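Local coordinates for anophensin (Anopheles stephensi, PDB 6XMB), which binds host factor XII and high molecular weight kininogen, blocks activation of the kallikrein-kinin system and weakly inhibits the alternative pathway of complement, at the interface of chains A and B. Residues are numbered along the deposited sequence; one frame, centred on the assembly and turned at random. Chains: chain A/B, Anophensin.

The interface of chains A and B. Residues chain A 7, 10-11; chain B 48, 55, 57, 62, 117.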
loop_
_atom_site.group_PDB
_atom_site.type_symbol
_atom_site.label_atom_id
_atom_site.label_comp_id
_atom_site.label_asym_id
_atom_site.label_seq_id
_atom_site.Cartn_x
_atom_site.Cartn_y
_atom_site.Cartn_z
ATOM N N HIS A 7 -7.558 3.538 -31.055
ATOM C CA HIS A 7 -8.119 3.920 -29.777
ATOM C C HIS A 7 -8.107 2.789 -28.758
ATOM O O HIS A 7 -8.107 3.061 -27.553
ATOM C CB HIS A 7 -9.525 4.474 -29.961
ATOM C CG HIS A 7 -10.497 3.525 -30.586
ATOM N ND1 HIS A 7 -11.254 3.865 -31.687
ATOM C CD2 HIS A 7 -10.877 2.270 -30.243
ATOM C CE1 HIS A 7 -12.047 2.856 -32.004
ATOM N NE2 HIS A 7 -11.838 1.874 -31.144
ATOM N N GLN A 10 -4.749 3.371 -27.179
ATOM C CA GLN A 10 -4.746 4.508 -26.264
ATOM C C GLN A 10 -5.461 4.179 -24.967
ATOM O O GLN A 10 -5.056 4.651 -23.896
ATOM C CB GLN A 10 -5.402 5.726 -26.909
ATOM C CG GLN A 10 -4.532 6.408 -27.934
ATOM C CD GLN A 10 -5.316 6.906 -29.126
ATOM O OE1 GLN A 10 -6.537 6.725 -29.198
ATOM N NE2 GLN A 10 -4.619 7.532 -30.084
ATOM N N LEU A 11 -6.536 3.400 -25.040
ATOM C CA LEU A 11 -7.203 2.955 -23.826
ATOM C C LEU A 11 -6.286 2.072 -22.995
ATOM O O LEU A 11 -6.202 2.235 -21.770
ATOM C CB LEU A 11 -8.476 2.213 -24.187
ATOM C CG LEU A 11 -9.428 1.900 -23.045
ATOM C CD1 LEU A 11 -9.841 3.157 -22.294
ATOM C CD2 LEU A 11 -10.629 1.186 -23.618
ATOM N N ALA B 48 -15.170 -0.062 -25.807
ATOM C CA ALA B 48 -14.334 0.480 -26.867
ATOM C C ALA B 48 -14.401 -0.354 -28.143
ATOM O O ALA B 48 -14.355 0.206 -29.242
ATOM C CB ALA B 48 -12.890 0.586 -26.389
ATOM N N ALA B 55 -13.235 6.065 -34.345
ATOM C CA ALA B 55 -13.462 6.871 -33.151
ATOM C C ALA B 55 -12.159 7.283 -32.481
ATOM O O ALA B 55 -11.260 6.457 -32.266
ATOM C CB ALA B 55 -14.337 6.099 -32.167
ATOM N N LEU B 57 -10.433 9.126 -29.044
ATOM C CA LEU B 57 -10.736 9.192 -27.623
ATOM C C LEU B 57 -10.493 10.587 -27.080
ATOM O O LEU B 57 -9.644 11.333 -27.570
ATOM C CB LEU B 57 -9.897 8.205 -26.828
ATOM C CG LEU B 57 -10.014 6.757 -27.242
ATOM C CD1 LEU B 57 -8.958 5.956 -26.545
ATOM C CD2 LEU B 57 -11.383 6.225 -26.917
ATOM N N LEU B 62 -9.957 10.464 -20.160
ATOM C CA LEU B 62 -9.077 9.439 -19.618
ATOM C C LEU B 62 -8.345 9.940 -18.383
ATOM O O LEU B 62 -8.130 9.179 -17.438
ATOM C CB LEU B 62 -8.095 8.989 -20.694
ATOM C CG LEU B 62 -8.866 8.288 -21.800
ATOM C CD1 LEU B 62 -7.945 7.900 -22.915
ATOM C CD2 LEU B 62 -9.574 7.075 -21.207
ATOM N N LEU B 117 -16.121 8.976 -23.116
ATOM C CA LEU B 117 -14.982 8.293 -23.720
ATOM C C LEU B 117 -14.715 8.789 -25.137
ATOM O O LEU B 117 -13.581 9.155 -25.470
ATOM C CB LEU B 117 -15.235 6.789 -23.713
ATOM C CG LEU B 117 -14.145 5.895 -24.291
ATOM C CD1 LEU B 117 -12.814 6.203 -23.670
ATOM C CD2 LEU B 117 -14.523 4.451 -24.035
#
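A:His7 reaches from the start of a long helix into chain B and meets B:Ala55, B:Leu57 and B:Ala48. Its CB packs 3.6 Å from CG of B:Leu57. A chi1 of 60° sets the ring over its own backbone, flanked by N and C, and turns ND1 toward the loop of B:Ala55. CG also lies near the backbone O of B:Ala55. Ring nitrogen ND1 donates a hydrogen bond to that O, at 2.7 Å. The bond is fairly straight, 154° at the hydrogen. It runs close to the ring plane, but the nitrogen is tilted 23° from the carbonyl plane. This bond should limit rotation of the imidazole. CE1 touches the methyl CB of B:Ala55 at 4.0 Å. At the far side of the ring, CD2 and NE2 face the backbone O of B:Ala48, NE2 at 3.6 Å.

B:Leu57 fits between A:His7 and A:Gln10. Its CD1 rests 3.6 Å from CB of A:Gln10. One turn along from A:His7, A:Leu11 splits its two methyls. CD2 meets CB of B:Ala48 at 3.6 Å. CD1 faces CD2 of B:Leu62 at 4.1 Å, the two side chains crossing near a right angle. B:Leu117 is a more distant neighbour.

Two-fold symmetry repeats the patch with the chains exchanged, though this dimer may not be the biological one. The patch joins the N-terminal part of helix 6-49 of chain A to chain B at the ends of helices 5-49 and 92-117, the loop after the first and the start of helix 59-80.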